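Local coordinates for protein dihydrodipicolinate synthase (Bacillus clausii KSM-K16, PDB 3E96) that probably catalyses the condensation of pyruvate with aspartate semialdehyde to 4-hydroxy-tetrahydrodipicolinate by way of a Schiff-base intermediate, at residues B[142-145]-B[150-153]; B[174-179]-B[201-206]. All blocks are in the same frame, centred on the assembly; numbering follows the deposited sequence.

How the contacts relate
The chain builds a closed (beta/alpha)8 barrel, and the two contacts illustrate how such a fold joins neighbouring elements by local closures, one short and one longer. Contact 1 comes first: strand 140-144 runs along the barrel wall and ends, a four-residue loop turns back, and residues 150-153 lead into the helix that follows. Only after strand 163-168 does contact 2 open, where helix 173-180 meets helix 200-206 across a loop that contains strand 190-193. The contacts therefore lie in series, neither nesting nor crossing. They nevertheless meet around the outside of the barrel, where Asp151 OD2 forms a salt bridge of 2.9 Å with Arg175 NE, tying the start of helix 152-157 to helix 173-180.

Contact 1: residues B[142-145]-B[150-153]; sequences VYFK and SDRV
Phe144 sends its ring from the end of strand 140-144 to Ser150, Asp151 and Val153 at the start of helix 152-157, the strand-to-helix half of a beta-alpha-beta unit of the barrel. CG lies anti to the backbone N (chi1 -158°), which carries the far end of the ring to three partners. CZ meets Ser150 O edge-on at 3.4 Å, CE2 lies 3.5 Å from Asp151 OD1 in an oblique approach, and CE1 leans on Val153 CB at 4.0 Å. This packed side is continued by Leu154, Ile149 and Ile170 around the ring. The solvent side belongs to exposed Arg152, which makes no contact with the strand and whose NE forms a salt bridge with Asp156. Ser150 OG accepts from Arg152 N (2.9 Å, 161°), a capping bond at the turn into the helix. An alanine in place of Phe144 would probably open a gap between the strand and Val153 and leave Ser150 O and Asp151 OD1 without the ring packed against them. Neighbouring Tyr143 is the predicted proton donor/acceptor. Both oxygens take their hydrogen bonds from other groups, Asp151 OD1 from Tyr168 OH and Ser150 O from Val153 N; the ring adds packing and perhaps a weak electrostatic attraction.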
loop_
_atom_site.group_PDB
_atom_site.type_symbol
_atom_site.label_atom_id
_atom_site.label_comp_id
_atom_site.label_asym_id
_atom_site.label_seq_id
_atom_site.Cartn_x
_atom_site.Cartn_y
_atom_site.Cartn_z
ATOM N N VAL B 142 2.368 -2.171 -16.618
ATOM C CA VAL B 142 2.741 -2.322 -15.220
ATOM C C VAL B 142 3.279 -0.986 -14.719
ATOM O O VAL B 142 3.961 -0.265 -15.459
ATOM C CB VAL B 142 3.825 -3.411 -15.017
ATOM C CG1 VAL B 142 3.307 -4.765 -15.502
ATOM C CG2 VAL B 142 5.091 -3.026 -15.745
ATOM N N TYR B 143 2.941 -0.645 -13.477
ATOM C CA TYR B 143 3.405 0.590 -12.856
ATOM C C TYR B 143 4.564 0.151 -11.965
ATOM O O TYR B 143 4.362 -0.480 -10.929
ATOM C CB TYR B 143 2.299 1.230 -12.007
ATOM C CG TYR B 143 2.559 2.693 -11.715
ATOM C CD1 TYR B 143 2.256 3.678 -12.660
ATOM C CD2 TYR B 143 3.146 3.092 -10.516
ATOM C CE1 TYR B 143 2.533 5.026 -12.416
ATOM C CE2 TYR B 143 3.427 4.435 -10.262
ATOM C CZ TYR B 143 3.119 5.395 -11.215
ATOM O OH TYR B 143 3.402 6.721 -10.969
ATOM N N PHE B 144 5.776 0.494 -12.385
ATOM C CA PHE B 144 7.010 0.101 -11.706
ATOM C C PHE B 144 7.572 1.304 -10.944
ATOM O O PHE B 144 8.112 2.225 -11.556
ATOM C CB PHE B 144 7.997 -0.363 -12.781
ATOM C CG PHE B 144 9.087 -1.259 -12.280
ATOM C CD1 PHE B 144 8.820 -2.587 -11.964
ATOM C CD2 PHE B 144 10.385 -0.782 -12.150
ATOM C CE1 PHE B 144 9.837 -3.432 -11.527
ATOM C CE2 PHE B 144 11.409 -1.614 -11.713
ATOM C CZ PHE B 144 11.133 -2.947 -11.401
ATOM N N LYS B 145 7.466 1.290 -9.616
ATOM C CA LYS B 145 7.922 2.435 -8.834
ATOM C C LYS B 145 8.772 2.200 -7.590
ATOM O O LYS B 145 9.095 3.159 -6.891
ATOM C CB LYS B 145 6.714 3.277 -8.424
ATOM C CG LYS B 145 5.829 2.616 -7.377
ATOM C CD LYS B 145 4.782 3.604 -6.889
ATOM C CE LYS B 145 4.015 3.080 -5.697
ATOM N NZ LYS B 145 3.084 4.128 -5.175
ATOM N N SER B 150 14.867 -4.637 -8.529
ATOM C CA SER B 150 15.702 -4.596 -9.727
ATOM C C SER B 150 14.952 -4.431 -11.039
ATOM O O SER B 150 13.873 -5.000 -11.230
ATOM C CB SER B 150 16.548 -5.868 -9.813
ATOM O OG SER B 150 17.245 -5.913 -11.045
ATOM N N ASP B 151 15.544 -3.665 -11.954
ATOM C CA ASP B 151 14.952 -3.453 -13.267
ATOM C C ASP B 151 14.945 -4.767 -14.039
ATOM O O ASP B 151 14.277 -4.891 -15.067
ATOM C CB ASP B 151 15.737 -2.405 -14.057
ATOM C CG ASP B 151 15.619 -1.022 -13.457
ATOM O OD1 ASP B 151 14.502 -0.663 -13.036
ATOM O OD2 ASP B 151 16.633 -0.296 -13.414
ATOM N N ARG B 152 15.697 -5.744 -13.545
ATOM C CA ARG B 152 15.753 -7.055 -14.189
ATOM C C ARG B 152 14.336 -7.621 -14.305
ATOM O O ARG B 152 14.033 -8.390 -15.220
ATOM C CB ARG B 152 16.634 -8.009 -13.374
ATOM C CG ARG B 152 16.697 -9.425 -13.924
ATOM C CD ARG B 152 17.293 -9.454 -15.326
ATOM N NE ARG B 152 17.313 -10.806 -15.877
ATOM C CZ ARG B 152 17.836 -11.128 -17.055
ATOM N NH1 ARG B 152 18.389 -10.192 -17.817
ATOM N NH2 ARG B 152 17.805 -12.386 -17.474
ATOM N N VAL B 153 13.472 -7.244 -13.364
ATOM C CA VAL B 153 12.083 -7.693 -13.378
ATOM C C VAL B 153 11.411 -7.301 -14.694
ATOM O O VAL B 153 10.656 -8.082 -15.273
ATOM C CB VAL B 153 11.279 -7.068 -12.210
ATOM C CG1 VAL B 153 9.797 -7.396 -12.361
ATOM C CG2 VAL B 153 11.806 -7.583 -10.881
#

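Contact 2: residues B[174-179]-B[201-206]; sequences PRFAKV and PFFWHA
The carbonyl oxygens of Ala177 and Ala206 are both hydrogen-bonded to NH1 of Arg181, so a single guanidinium nitrogen bridges two helices whose small residues also touch. These helices, 173-180 and 200-206, are successive outer helices of the TIM barrel, following strands 163-168 and 190-193. Over the two segments their axes come within 9.6 Å and cross at -33°, consistent with small residues at the crossing: Ala177 CB and Ala206 CB lie 4.1 Å apart. Where the alanines bring the backbones together, two phenylalanines pack the side facing the barrel. Phe176 has CG anti to its N (chi1 176°), reaching across to the other helix, and one face of its ring receives CD2 of Phe203, which sits 3.7 Å above the plane and over the ring centre. The two planes are 35° apart, an oblique pairing in which CD2 of Phe203 makes the nearest approach and its neighbour CE2 reaches CG of Phe176. At the edge of Phe176, near its plane, lies the methyl group of Ala206, leaving the ring held both from above and along its rim. Tyr168, on strand 163-168, meets both phenylalanines and joins the helix pair to the barrel wall; the strand also carries Lys167, the predicted Schiff-base lysine. The contact is apolar packing across the helices, yet a backbone oxygen enters it as well: Phe203 O approaches Phe176 CE2 to 3.5 Å.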
loop_
_atom_site.group_PDB
_atom_site.type_symbol
_atom_site.label_atom_id
_atom_site.label_comp_id
_atom_site.label_asym_id
_atom_site.label_seq_id
_atom_site.Cartn_x
_atom_site.Cartn_y
_atom_site.Cartn_z
ATOM N N PRO B 174 19.595 7.338 -14.995
ATOM C CA PRO B 174 20.532 6.333 -15.519
ATOM C C PRO B 174 19.882 4.951 -15.540
ATOM O O PRO B 174 20.070 4.187 -16.486
ATOM C CB PRO B 174 21.708 6.412 -14.544
ATOM C CG PRO B 174 21.711 7.869 -14.170
ATOM C CD PRO B 174 20.228 8.130 -13.924
ATOM N N ARG B 175 19.111 4.629 -14.501
ATOM C CA ARG B 175 18.432 3.335 -14.455
ATOM C C ARG B 175 17.435 3.210 -15.596
ATOM O O ARG B 175 17.390 2.192 -16.289
ATOM C CB ARG B 175 17.675 3.146 -13.137
ATOM C CG ARG B 175 18.506 2.617 -11.993
ATOM C CD ARG B 175 17.633 2.365 -10.763
ATOM N NE ARG B 175 16.736 1.215 -10.911
ATOM C CZ ARG B 175 16.088 0.650 -9.893
ATOM N NH1 ARG B 175 16.236 1.136 -8.666
ATOM N NH2 ARG B 175 15.322 -0.416 -10.087
ATOM N N PHE B 176 16.623 4.246 -15.783
ATOM C CA PHE B 176 15.624 4.230 -16.839
ATOM C C PHE B 176 16.270 4.104 -18.219
ATOM O O PHE B 176 15.863 3.269 -19.028
ATOM C CB PHE B 176 14.755 5.496 -16.778
ATOM C CG PHE B 176 13.763 5.600 -17.905
ATOM C CD1 PHE B 176 12.739 4.667 -18.036
ATOM C CD2 PHE B 176 13.897 6.588 -18.872
ATOM C CE1 PHE B 176 11.867 4.716 -19.123
ATOM C CE2 PHE B 176 13.034 6.647 -19.961
ATOM C CZ PHE B 176 12.016 5.707 -20.089
ATOM N N ALA B 177 17.289 4.916 -18.484
ATOM C CA ALA B 177 17.961 4.868 -19.782
ATOM C C ALA B 177 18.538 3.483 -20.076
ATOM O O ALA B 177 18.509 3.019 -21.221
ATOM C CB ALA B 177 19.066 5.918 -19.843
ATOM N N LYS B 178 19.053 2.822 -19.045
ATOM C CA LYS B 178 19.638 1.501 -19.219
ATOM C C LYS B 178 18.600 0.401 -19.451
ATOM O O LYS B 178 18.785 -0.452 -20.321
ATOM C CB LYS B 178 20.505 1.135 -18.009
ATOM C CG LYS B 178 21.220 -0.205 -18.136
ATOM C CD LYS B 178 22.126 -0.258 -19.365
ATOM C CE LYS B 178 22.718 -1.651 -19.562
ATOM N NZ LYS B 178 23.599 -1.716 -20.767
ATOM N N VAL B 179 17.507 0.409 -18.696
ATOM C CA VAL B 179 16.512 -0.641 -18.889
ATOM C C VAL B 179 15.857 -0.531 -20.266
ATOM O O VAL B 179 15.553 -1.543 -20.893
ATOM C CB VAL B 179 15.432 -0.647 -17.766
ATOM C CG1 VAL B 179 14.510 0.563 -17.892
ATOM C CG2 VAL B 179 14.640 -1.956 -17.834
ATOM N N PRO B 201 10.258 15.690 -19.577
ATOM C CA PRO B 201 11.334 16.099 -20.491
ATOM C C PRO B 201 12.603 15.258 -20.350
ATOM O O PRO B 201 13.241 14.900 -21.341
ATOM C CB PRO B 201 11.567 17.567 -20.124
ATOM C CG PRO B 201 10.213 18.011 -19.625
ATOM C CD PRO B 201 9.778 16.834 -18.781
ATOM N N PHE B 202 12.962 14.950 -19.112
ATOM C CA PHE B 202 14.153 14.162 -18.826
ATOM C C PHE B 202 13.985 12.710 -19.276
ATOM O O PHE B 202 14.891 12.128 -19.876
ATOM C CB PHE B 202 14.450 14.249 -17.333
ATOM C CG PHE B 202 14.539 15.666 -16.827
ATOM C CD1 PHE B 202 15.691 16.425 -17.035
ATOM C CD2 PHE B 202 13.451 16.259 -16.188
ATOM C CE1 PHE B 202 15.762 17.754 -16.620
ATOM C CE2 PHE B 202 13.506 17.596 -15.766
ATOM C CZ PHE B 202 14.663 18.345 -15.983
ATOM N N PHE B 203 12.830 12.124 -18.982
ATOM C CA PHE B 203 12.560 10.753 -19.399
ATOM C C PHE B 203 12.511 10.684 -20.923
ATOM O O PHE B 203 12.995 9.724 -21.521
ATOM C CB PHE B 203 11.211 10.265 -18.851
ATOM C CG PHE B 203 11.276 9.703 -17.466
ATOM C CD1 PHE B 203 11.666 10.497 -16.393
ATOM C CD2 PHE B 203 10.921 8.372 -17.229
ATOM C CE1 PHE B 203 11.701 9.978 -15.096
ATOM C CE2 PHE B 203 10.952 7.841 -15.939
ATOM C CZ PHE B 203 11.344 8.647 -14.868
ATOM N N TRP B 204 11.924 11.702 -21.550
ATOM C CA TRP B 204 11.803 11.718 -23.008
ATOM C C TRP B 204 13.170 11.633 -23.672
ATOM O O TRP B 204 13.371 10.840 -24.595
ATOM C CB TRP B 204 11.069 12.982 -23.471
ATOM C CG TRP B 204 10.574 12.899 -24.886
ATOM C CD1 TRP B 204 11.284 13.151 -26.026
ATOM C CD2 TRP B 204 9.262 12.503 -25.309
ATOM N NE1 TRP B 204 10.493 12.937 -27.134
ATOM C CE2 TRP B 204 9.249 12.539 -26.722
ATOM C CE3 TRP B 204 8.097 12.123 -24.630
ATOM C CZ2 TRP B 204 8.110 12.205 -27.469
ATOM C CZ3 TRP B 204 6.966 11.792 -25.374
ATOM C CH2 TRP B 204 6.983 11.836 -26.777
ATOM N N HIS B 205 14.106 12.450 -23.196
ATOM C CA HIS B 205 15.465 12.458 -23.726
ATOM C C HIS B 205 16.114 11.083 -23.556
ATOM O O HIS B 205 16.911 10.652 -24.394
ATOM C CB HIS B 205 16.305 13.512 -22.999
ATOM C CG HIS B 205 17.770 13.429 -23.294
ATOM N ND1 HIS B 205 18.304 13.753 -24.523
ATOM C CD2 HIS B 205 18.813 13.036 -22.524
ATOM C CE1 HIS B 205 19.612 13.563 -24.497
ATOM N NE2 HIS B 205 19.945 13.129 -23.296
ATOM N N ALA B 206 15.761 10.399 -22.473
ATOM C CA ALA B 206 16.313 9.081 -22.176
ATOM C C ALA B 206 15.619 7.903 -22.869
ATOM O O ALA B 206 16.086 6.764 -22.763
ATOM C CB ALA B 206 16.331 8.858 -20.662
#